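Local coordinates for protein phytase (Debaryomyces castellii, PDB 2GFI) that probably hydrolyses phytate (inositol hexakisphosphate), releasing the 3-phosphate, as a glycosylated member of the histidine acid phosphatase family, at residues F408-L412 with N413-D417; N311-L314 with E315-H319; G267-P270 with M271-I274; A260-L263 with N264-A268. All coordinates share one frame; numbering follows the deposited sequence.

The four contacts form two neighbouring pairs on opposite sides of the chain's centre. Contacts 1 and 2, partly buried, have centres 12 Å apart and meet where helix 412-423 packs on helix 302-318. Contacts 3 and 4 are buried and touch; they share Gly-267 and Ala-268, contact 4 being the end of helix 249-266 and contact 3 the turn that follows it. Their chemistry differs with place: an asparagine caps a helix start beside a disulfide cysteine in contact 1, contact 2 carries a glycan on its outer side, a serine hydroxyl gathers backbone amides beside another disulfide cysteine in contact 3, and contact 4 holds a tyrosine close to the predicted catalytic residues.

Contact 1 of 4, residues F408-L412 with N413-D417; sequences FSCNL and NDYND
A chi1 of -164° turns the Asn-411 amide away from its own N and beside that of Asn-413, while the similar torsion of Cys-410 (chi1 -172°) lays SG against the backbone of Tyr-415. The two asparagine side chains run side by side in the same direction, their amide planes 21° apart. Asn-411 OD1 accepts from Asn-413 N at 3.1 Å, a nearly straight bond whose donor is tilted slightly from the amide plane; ND2 is held by Glu-385, which fixes the rotation of the group. Asn-411 is thus the N-cap of helix 412-423, satisfying an amide of the first turn at the point where the short strand 410-411, paired antiparallel with strand 385-392, gives way to helix. Its carbonyl then opens the helical ladder, Asn-411 O taking Tyr-415 N at 2.7 Å. A water bridges the strand to the helix, accepting from Asn-411 N at 2.9 Å and donating to Asp-414 OD2 at 2.6 Å. Cys-410 SG lies 3.7 Å from Tyr-415 CB and near the plane of the ring at its edge; the sulfur is in a disulfide with Cys-402. Leu-412 CD1 also meets the ring edge, 4.3 Å from Tyr-415 CD2. The phenol of Tyr-415 reaches on to the hydroxyl of Tyr-390 in strand 385-392.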
loop_
_atom_site.group_PDB
_atom_site.type_symbol
_atom_site.label_atom_id
_atom_site.label_comp_id
_atom_site.label_asym_id
_atom_site.label_seq_id
_atom_site.Cartn_x
_atom_site.Cartn_y
_atom_site.Cartn_z
ATOM N N PHE A 408 -11.278 -20.117 16.261
ATOM C CA PHE A 408 -11.458 -21.330 15.434
ATOM C C PHE A 408 -10.504 -22.470 15.755
ATOM O O PHE A 408 -10.000 -23.181 14.865
ATOM C CB PHE A 408 -11.462 -21.001 13.938
ATOM C CG PHE A 408 -12.547 -20.064 13.558
ATOM C CD1 PHE A 408 -13.872 -20.514 13.465
ATOM C CD2 PHE A 408 -12.262 -18.731 13.293
ATOM C CE1 PHE A 408 -14.906 -19.620 13.119
ATOM C CE2 PHE A 408 -13.267 -17.832 12.927
ATOM C CZ PHE A 408 -14.594 -18.280 12.853
ATOM N N SER A 409 -10.297 -22.644 17.064
ATOM C CA SER A 409 -9.371 -23.611 17.597
ATOM C C SER A 409 -10.068 -24.933 17.929
ATOM O O SER A 409 -11.293 -25.046 17.914
ATOM C CB SER A 409 -8.723 -23.022 18.846
ATOM O OG SER A 409 -9.725 -22.656 19.788
ATOM N N CYS A 410 -9.260 -25.931 18.237
ATOM C CA CYS A 410 -9.725 -27.260 18.538
ATOM C C CYS A 410 -9.473 -27.572 20.025
ATOM O O CYS A 410 -8.320 -27.462 20.478
ATOM C CB CYS A 410 -8.931 -28.230 17.698
ATOM S SG CYS A 410 -9.554 -29.887 17.794
ATOM N N ASN A 411 -10.525 -27.941 20.773
ATOM C CA ASN A 411 -10.343 -28.379 22.162
ATOM C C ASN A 411 -9.287 -29.470 22.177
ATOM O O ASN A 411 -9.330 -30.394 21.371
ATOM C CB ASN A 411 -11.652 -28.933 22.751
ATOM C CG ASN A 411 -11.624 -29.034 24.276
ATOM O OD1 ASN A 411 -10.769 -29.700 24.860
ATOM N ND2 ASN A 411 -12.575 -28.373 24.926
ATOM N N LEU A 412 -8.324 -29.381 23.068
ATOM C CA LEU A 412 -7.275 -30.411 23.089
ATOM C C LEU A 412 -7.820 -31.846 23.148
ATOM O O LEU A 412 -7.223 -32.763 22.585
ATOM C CB LEU A 412 -6.283 -30.135 24.206
ATOM C CG LEU A 412 -5.150 -31.130 24.418
ATOM C CD1 LEU A 412 -4.286 -31.345 23.189
ATOM C CD2 LEU A 412 -4.353 -30.607 25.574
ATOM N N ASN A 413 -8.965 -32.028 23.819
ATOM C CA ASN A 413 -9.624 -33.326 23.861
ATOM C C ASN A 413 -10.035 -33.804 22.495
ATOM O O ASN A 413 -9.744 -34.931 22.118
ATOM C CB ASN A 413 -10.817 -33.297 24.842
ATOM C CG ASN A 413 -10.372 -33.063 26.268
ATOM O OD1 ASN A 413 -9.351 -33.620 26.710
ATOM N ND2 ASN A 413 -11.091 -32.214 26.987
ATOM N N ASP A 414 -10.695 -32.923 21.748
ATOM C CA ASP A 414 -11.040 -33.149 20.350
ATOM C C ASP A 414 -9.809 -33.258 19.460
ATOM O O ASP A 414 -9.781 -34.061 18.535
ATOM C CB ASP A 414 -11.910 -32.011 19.860
ATOM C CG ASP A 414 -13.281 -32.014 20.497
ATOM O OD1 ASP A 414 -13.793 -33.123 20.805
ATOM O OD2 ASP A 414 -13.911 -30.961 20.734
ATOM N N TYR A 415 -8.786 -32.457 19.749
ATOM C CA TYR A 415 -7.560 -32.499 18.960
ATOM C C TYR A 415 -6.885 -33.863 19.076
ATOM O O TYR A 415 -6.306 -34.359 18.108
ATOM C CB TYR A 415 -6.583 -31.384 19.335
ATOM C CG TYR A 415 -5.368 -31.427 18.411
ATOM C CD1 TYR A 415 -5.521 -31.242 17.018
ATOM C CD2 TYR A 415 -4.080 -31.695 18.911
ATOM C CE1 TYR A 415 -4.437 -31.319 16.165
ATOM C CE2 TYR A 415 -2.988 -31.759 18.060
ATOM C CZ TYR A 415 -3.174 -31.566 16.688
ATOM O OH TYR A 415 -2.115 -31.634 15.837
ATOM N N ASN A 416 -6.976 -34.466 20.271
ATOM C CA ASN A 416 -6.527 -35.844 20.487
ATOM C C ASN A 416 -7.197 -36.858 19.571
ATOM O O ASN A 416 -6.524 -37.717 19.015
ATOM C CB ASN A 416 -6.648 -36.224 21.963
ATOM C CG ASN A 416 -5.400 -35.877 22.739
ATOM O OD1 ASN A 416 -4.415 -36.615 22.716
ATOM N ND2 ASN A 416 -5.415 -34.737 23.402
ATOM N N ASP A 417 -8.506 -36.724 19.396
ATOM C CA ASP A 417 -9.283 -37.599 18.531
ATOM C C ASP A 417 -8.891 -37.423 17.052
ATOM O O ASP A 417 -8.772 -38.406 16.304
ATOM C CB ASP A 417 -10.789 -37.308 18.677
ATOM C CG ASP A 417 -11.345 -37.662 20.053
ATOM O OD1 ASP A 417 -10.683 -38.391 20.828
ATOM O OD2 ASP A 417 -12.462 -37.247 20.441
HETATM O O HOH W 1 -13.259 -28.520 20.039
#

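Contact 2 of 4, residues N311-L314 with E315-H319; sequences NASL and ELLNH. With NAG (2-acetamido-2-deoxy-beta-D-glucopyranose), chain C.
Leu-317 packs back onto Ser-313 one turn earlier: its CG sits 3.3 Å from Ser-313 O, and CD1 comes within 4.0 Å of Ser-313 OG. Next to it Leu-316 does the same over Ala-312, with CG 3.5 Å from Ala-312 O. Both leucines have CG beside the backbone N (chi1 -65° for Leu-317), which folds the branches back along the helix over the preceding carbonyls. This is the tight, buried side, and the side-chain hydroxyl Ser-313 OG there is hydrogen-bonded to Gln-65. The other side is looser and partly exposed. Glu-315 leans its CG on Asn-311 O at 3.4 Å and then runs on extended, and the side chains of Leu-314 and Asn-318 cross, Leu-314 CD1 lying 4.2 Å from Asn-318 CG. Here too Asn-311 carries the glycan, its ND2 bonded to C1 of the sugar at 1.5 Å; Asn-311, Ala-312 and Ser-313 form the Asn-X-Ser sequon of N-glycosylation. The same sugar is also hydrogen-bonded to Thr-426 O. Regular backbone bonds join the turns, as from Glu-315 N to Asn-311 O at 2.8 Å. In the fold, this last part of helix 302-318 rests Leu-316 and Leu-317 on strand 59-69, with strand 374-382 against Ser-313 and Leu-317, helix 412-423 flanking Leu-314 and Asn-318, and helix 442-445 touching Ala-312, Glu-315 and Leu-316.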
loop_
_atom_site.group_PDB
_atom_site.type_symbol
_atom_site.label_atom_id
_atom_site.label_comp_id
_atom_site.label_asym_id
_atom_site.label_seq_id
_atom_site.Cartn_x
_atom_site.Cartn_y
_atom_site.Cartn_z
ATOM N N ASN A 311 2.481 -37.011 16.152
ATOM C CA ASN A 311 2.442 -37.691 17.480
ATOM C C ASN A 311 3.249 -36.981 18.553
ATOM O O ASN A 311 2.756 -36.747 19.659
ATOM C CB ASN A 311 2.981 -39.118 17.362
ATOM C CG ASN A 311 1.953 -40.100 16.834
ATOM O OD1 ASN A 311 0.766 -39.774 16.736
ATOM N ND2 ASN A 311 2.414 -41.328 16.514
ATOM N N ALA A 312 4.481 -36.629 18.213
ATOM C CA ALA A 312 5.413 -35.966 19.115
ATOM C C ALA A 312 4.861 -34.629 19.577
ATOM O O ALA A 312 4.822 -34.332 20.792
ATOM C CB ALA A 312 6.768 -35.772 18.430
ATOM N N SER A 313 4.409 -33.838 18.601
ATOM C CA SER A 313 3.718 -32.578 18.858
ATOM C C SER A 313 2.515 -32.741 19.788
ATOM O O SER A 313 2.278 -31.907 20.667
ATOM C CB SER A 313 3.287 -31.928 17.527
ATOM O OG SER A 313 2.125 -31.137 17.691
ATOM N N LEU A 314 1.744 -33.803 19.563
ATOM C CA LEU A 314 0.587 -34.100 20.413
ATOM C C LEU A 314 1.020 -34.488 21.830
ATOM O O LEU A 314 0.423 -34.008 22.794
ATOM C CB LEU A 314 -0.309 -35.178 19.785
ATOM C CG LEU A 314 -1.490 -35.592 20.679
ATOM C CD1 LEU A 314 -2.493 -34.469 20.789
ATOM C CD2 LEU A 314 -2.143 -36.881 20.192
ATOM N N GLU A 315 2.058 -35.323 21.957
ATOM C CA GLU A 315 2.655 -35.620 23.262
ATOM C C GLU A 315 3.034 -34.327 23.972
ATOM O O GLU A 315 2.778 -34.184 25.163
ATOM C CB GLU A 315 3.896 -36.525 23.155
ATOM C CG GLU A 315 3.587 -37.930 22.694
ATOM C CD GLU A 315 4.816 -38.829 22.694
ATOM O OE1 GLU A 315 5.674 -38.673 23.623
ATOM O OE2 GLU A 315 4.929 -39.698 21.781
ATOM N N LEU A 316 3.617 -33.377 23.247
ATOM C CA LEU A 316 3.946 -32.089 23.858
ATOM C C LEU A 316 2.721 -31.320 24.334
ATOM O O LEU A 316 2.753 -30.712 25.396
ATOM C CB LEU A 316 4.798 -31.220 22.922
ATOM C CG LEU A 316 6.221 -31.725 22.605
ATOM C CD1 LEU A 316 6.840 -30.953 21.467
ATOM C CD2 LEU A 316 7.065 -31.574 23.841
ATOM N N LEU A 317 1.646 -31.332 23.550
ATOM C CA LEU A 317 0.443 -30.539 23.902
ATOM C C LEU A 317 -0.279 -31.158 25.096
ATOM O O LEU A 317 -0.904 -30.456 25.890
ATOM C CB LEU A 317 -0.526 -30.430 22.722
ATOM C CG LEU A 317 -0.016 -29.669 21.496
ATOM C CD1 LEU A 317 -0.742 -30.161 20.248
ATOM C CD2 LEU A 317 -0.126 -28.154 21.689
ATOM N N ASN A 318 -0.190 -32.492 25.175
ATOM C CA ASN A 318 -0.837 -33.266 26.211
ATOM C C ASN A 318 -0.134 -33.120 27.526
ATOM O O ASN A 318 -0.739 -33.279 28.552
ATOM C CB ASN A 318 -0.957 -34.737 25.810
ATOM C CG ASN A 318 -2.149 -34.982 24.922
ATOM O OD1 ASN A 318 -2.214 -35.977 24.195
ATOM N ND2 ASN A 318 -3.108 -34.078 24.970
ATOM N N HIS A 319 1.136 -32.757 27.492
ATOM C CA HIS A 319 1.913 -32.661 28.704
ATOM C C HIS A 319 2.032 -31.245 29.255
ATOM O O HIS A 319 3.008 -30.557 29.015
ATOM C CB HIS A 319 3.246 -33.386 28.523
ATOM C CG HIS A 319 3.092 -34.874 28.465
ATOM N ND1 HIS A 319 3.287 -35.690 29.567
ATOM C CD2 HIS A 319 2.699 -35.693 27.457
ATOM C CE1 HIS A 319 3.047 -36.947 29.226
ATOM N NE2 HIS A 319 2.688 -36.976 27.953
HETATM C C1 NAG C . 1.437 -42.402 16.429
HETATM C C2 NAG C . 2.190 -43.581 15.768
HETATM C C3 NAG C . 1.390 -44.902 15.828
HETATM C C4 NAG C . 0.906 -45.192 17.262
HETATM C C5 NAG C . 0.131 -43.936 17.704
HETATM C C6 NAG C . -0.448 -44.026 19.101
HETATM C C7 NAG C . 3.835 -42.964 14.009
HETATM C C8 NAG C . 4.106 -43.115 12.536
HETATM N N2 NAG C . 2.581 -43.262 14.394
HETATM O O3 NAG C . 2.195 -45.935 15.326
HETATM O O4 NAG C . 0.168 -46.421 17.423
HETATM O O5 NAG C . 0.989 -42.798 17.701
HETATM O O6 NAG C . -0.972 -42.748 19.366
HETATM O O7 NAG C . 4.746 -42.579 14.759
#

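Contact 3 of 4, residues G267-P270 with M271-I274; sequences GASP and MCDI
Ser-269 faces Met-271 and Cys-272 with its whole side chain. Its CB rests on sulfur, 3.6 Å from Cys-272 SG, which is itself in a disulfide with Cys-259 of the preceding helix. From CB the hydroxyl turns anti to the serine's own N (chi1 175°), bringing it over the next residues. There OG accepts from Met-271 N at 3.0 Å and, weakly, from Cys-272 N at 3.4 Å; it also touches Met-271 CB at 3.2 Å. Glu-262 of helix 249-266 probably hydrogen-bonds to the same oxygen through OE1, so this buried hydroxyl has partners on the turn and on the helix. The bond from Met-271 N, two residues on, to Ser-269 OG makes an ST turn at the beginning of the short 3-10 segment that leads from helix 249-266 toward helix 277-295. A weak backbone bond from Cys-272 N to Ser-269 O at 3.0 Å lies in the same turn. In the next, Asp-273 N reaches Pro-270 O at 2.9 Å. The carboxylate of Asp-273 lies beside the proline, OD2 being 3.5 Å from Pro-270 CA, and OD2 is hydrogen-bonded to Asn-6. Leu-4 of the third subunit packs against Cys-272 and Asp-273.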
loop_
_atom_site.group_PDB
_atom_site.type_symbol
_atom_site.label_atom_id
_atom_site.label_comp_id
_atom_site.label_asym_id
_atom_site.label_seq_id
_atom_site.Cartn_x
_atom_site.Cartn_y
_atom_site.Cartn_z
ATOM N N GLY A 267 17.656 -9.785 -5.033
ATOM C CA GLY A 267 16.560 -8.915 -4.619
ATOM C C GLY A 267 15.707 -8.497 -5.776
ATOM O O GLY A 267 14.744 -7.758 -5.592
ATOM N N ALA A 268 16.065 -8.977 -6.968
ATOM C CA ALA A 268 15.400 -8.690 -8.245
ATOM C C ALA A 268 16.011 -9.584 -9.300
ATOM O O ALA A 268 17.209 -9.867 -9.290
ATOM C CB ALA A 268 15.537 -7.217 -8.663
ATOM N N SER A 269 15.194 -10.046 -10.223
ATOM C CA SER A 269 15.722 -10.877 -11.278
ATOM C C SER A 269 15.137 -10.479 -12.615
ATOM O O SER A 269 13.947 -10.599 -12.814
ATOM C CB SER A 269 15.362 -12.329 -11.018
ATOM O OG SER A 269 15.792 -13.126 -12.104
ATOM N N PRO A 270 15.989 -10.068 -13.548
ATOM C CA PRO A 270 15.555 -9.893 -14.926
ATOM C C PRO A 270 14.957 -11.177 -15.486
ATOM O O PRO A 270 14.130 -11.126 -16.346
ATOM C CB PRO A 270 16.855 -9.546 -15.662
ATOM C CG PRO A 270 17.930 -9.966 -14.776
ATOM C CD PRO A 270 17.429 -9.772 -13.368
ATOM N N MET A 271 15.338 -12.318 -14.956
ATOM C CA MET A 271 14.899 -13.594 -15.489
ATOM C C MET A 271 13.427 -13.816 -15.155
ATOM O O MET A 271 12.709 -14.524 -15.891
ATOM C CB MET A 271 15.789 -14.694 -14.891
ATOM C CG MET A 271 15.722 -15.995 -15.592
ATOM S SD MET A 271 16.338 -15.927 -17.265
ATOM C CE MET A 271 18.134 -16.026 -17.023
ATOM N N CYS A 272 12.978 -13.192 -14.052
ATOM C CA CYS A 272 11.547 -13.174 -13.697
ATOM C C CYS A 272 10.700 -12.451 -14.742
ATOM O O CYS A 272 9.462 -12.664 -14.793
ATOM C CB CYS A 272 11.301 -12.506 -12.354
ATOM S SG CYS A 272 11.976 -13.466 -11.009
ATOM N N ASP A 273 11.348 -11.607 -15.549
ATOM C CA ASP A 273 10.579 -10.804 -16.530
ATOM C C ASP A 273 10.258 -11.479 -17.819
ATOM O O ASP A 273 9.614 -10.883 -18.658
ATOM C CB ASP A 273 11.316 -9.537 -16.862
ATOM C CG ASP A 273 11.624 -8.769 -15.661
ATOM O OD1 ASP A 273 10.847 -8.896 -14.672
ATOM O OD2 ASP A 273 12.612 -8.034 -15.594
ATOM N N ILE A 274 10.702 -12.711 -17.988
ATOM C CA ILE A 274 10.593 -13.349 -19.316
ATOM C C ILE A 274 9.330 -14.191 -19.435
ATOM O O ILE A 274 9.010 -14.696 -20.506
ATOM C CB ILE A 274 11.853 -14.198 -19.590
ATOM C CG1 ILE A 274 11.850 -15.458 -18.725
ATOM C CG2 ILE A 274 13.124 -13.343 -19.398
ATOM C CD1 ILE A 274 12.967 -16.465 -19.087
#

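Contact 4 of 4, residues A260-L263 with N264-A268; sequences AYEL and NVKGA
Four successive i to i+4 backbone bonds carry the helix from Ala-260 to its end, the last running from Gly-267 N to Leu-263 O at 2.7 Å, before Gly-267 turns the chain out with a positive phi of 93°. At those angles a side chain would run into the carbonyl of Lys-266, so the position calls for glycine. On one face Tyr-261 and Asn-264 lie side by side, pointing the same way. Their ring and amide planes stand 83° apart, and Asn-264 ND2 comes obliquely to the ring, 3.6 Å from Tyr-261 CD1. CG of Asn-264 stays beside its backbone N (chi1 -72°), which directs the amide along the tyrosine; ND2 donates to the carbonyls of Ala-40 and Arg-73, two bonds that hold the buried group. Val-265 packs CG2 on Tyr-261 O at 3.3 Å. Farther round, the chains of Glu-262 and Lys-266 meet by their methylenes, CG to CG at 3.7 Å. Their charged ends diverge, with Glu-262 OE2 and Lys-266 NZ 6.6 Å apart; OE1 has Ser-269 as its probable partner and OE2 a weak one in Tyr-108, while the exposed lysine's end leads away. Leu-263 CD1 covers the exit of the helix, 3.8 Å from Gly-267 O. The tyrosine side chain lies about 6 Å from that of His-70, the predicted nucleophile, and about 7 Å from that of Asp-333, the predicted proton donor. Arg-73, whose carbonyl Asn-264 holds, belongs to the RHGxRxP signature of histidine acid phosphatases, consistent with this end of helix 249-266 bordering the active site.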
loop_
_atom_site.group_PDB
_atom_site.type_symbol
_atom_site.label_atom_id
_atom_site.label_comp_id
_atom_site.label_asym_id
_atom_site.label_seq_id
_atom_site.Cartn_x
_atom_site.Cartn_y
_atom_site.Cartn_z
ATOM N N ALA A 260 13.451 -17.400 -9.316
ATOM C CA ALA A 260 13.192 -17.482 -7.870
ATOM C C ALA A 260 14.467 -17.290 -7.092
ATOM O O ALA A 260 14.503 -16.495 -6.173
ATOM C CB ALA A 260 12.525 -18.775 -7.523
ATOM N N TYR A 261 15.526 -18.003 -7.487
ATOM C CA TYR A 261 16.823 -17.848 -6.847
ATOM C C TYR A 261 17.541 -16.551 -7.055
ATOM O O TYR A 261 18.137 -16.064 -6.126
ATOM C CB TYR A 261 17.712 -19.085 -7.068
ATOM C CG TYR A 261 17.127 -20.166 -6.232
ATOM C CD1 TYR A 261 17.318 -20.156 -4.862
ATOM C CD2 TYR A 261 16.289 -21.118 -6.789
ATOM C CE1 TYR A 261 16.739 -21.097 -4.061
ATOM C CE2 TYR A 261 15.702 -22.091 -5.986
ATOM C CZ TYR A 261 15.941 -22.059 -4.617
ATOM O OH TYR A 261 15.360 -22.984 -3.800
ATOM N N GLU A 262 17.501 -15.975 -8.254
ATOM C CA GLU A 262 18.131 -14.684 -8.454
ATOM C C GLU A 262 17.415 -13.587 -7.653
ATOM O O GLU A 262 18.049 -12.638 -7.129
ATOM C CB GLU A 262 18.114 -14.310 -9.937
ATOM C CG GLU A 262 18.951 -13.072 -10.222
ATOM C CD GLU A 262 19.178 -12.884 -11.705
ATOM O OE1 GLU A 262 18.196 -12.946 -12.477
ATOM O OE2 GLU A 262 20.344 -12.676 -12.096
ATOM N N LEU A 263 16.089 -13.710 -7.582
ATOM C CA LEU A 263 15.295 -12.878 -6.690
ATOM C C LEU A 263 15.787 -13.008 -5.226
ATOM O O LEU A 263 16.125 -11.999 -4.601
ATOM C CB LEU A 263 13.801 -13.240 -6.833
ATOM C CG LEU A 263 12.784 -12.516 -5.937
ATOM C CD1 LEU A 263 12.777 -11.005 -6.180
ATOM C CD2 LEU A 263 11.403 -13.080 -6.268
ATOM N N ASN A 264 15.877 -14.236 -4.708
ATOM C CA ASN A 264 16.441 -14.468 -3.372
ATOM C C ASN A 264 17.814 -13.826 -3.229
ATOM O O ASN A 264 18.090 -13.094 -2.282
ATOM C CB ASN A 264 16.620 -15.964 -3.103
ATOM C CG ASN A 264 15.344 -16.667 -2.891
ATOM O OD1 ASN A 264 14.286 -16.047 -2.858
ATOM N ND2 ASN A 264 15.417 -17.980 -2.730
ATOM N N VAL A 265 18.670 -14.081 -4.198
ATOM C CA VAL A 265 20.062 -13.677 -4.067
ATOM C C VAL A 265 20.297 -12.192 -4.271
ATOM O O VAL A 265 21.051 -11.575 -3.520
ATOM C CB VAL A 265 20.967 -14.533 -4.983
ATOM C CG1 VAL A 265 22.386 -13.930 -5.047
ATOM C CG2 VAL A 265 20.980 -15.984 -4.477
ATOM N N LYS A 266 19.679 -11.633 -5.303
ATOM C CA LYS A 266 19.937 -10.267 -5.758
ATOM C C LYS A 266 18.852 -9.283 -5.321
ATOM O O LYS A 266 19.089 -8.073 -5.289
ATOM C CB LYS A 266 20.005 -10.237 -7.289
ATOM C CG LYS A 266 21.062 -11.170 -7.903
ATOM C CD LYS A 266 22.501 -10.764 -7.549
ATOM C CE LYS A 266 22.899 -9.461 -8.231
ATOM N NZ LYS A 266 24.395 -9.333 -8.044
ATOM N N GLY A 267 17.656 -9.785 -5.033
ATOM C CA GLY A 267 16.560 -8.915 -4.619
ATOM C C GLY A 267 15.707 -8.497 -5.776
ATOM O O GLY A 267 14.744 -7.758 -5.592
ATOM N N ALA A 268 16.065 -8.977 -6.968
ATOM C CA ALA A 268 15.400 -8.690 -8.245
ATOM C C ALA A 268 16.011 -9.584 -9.300
ATOM O O ALA A 268 17.209 -9.867 -9.290
ATOM C CB ALA A 268 15.537 -7.217 -8.663
#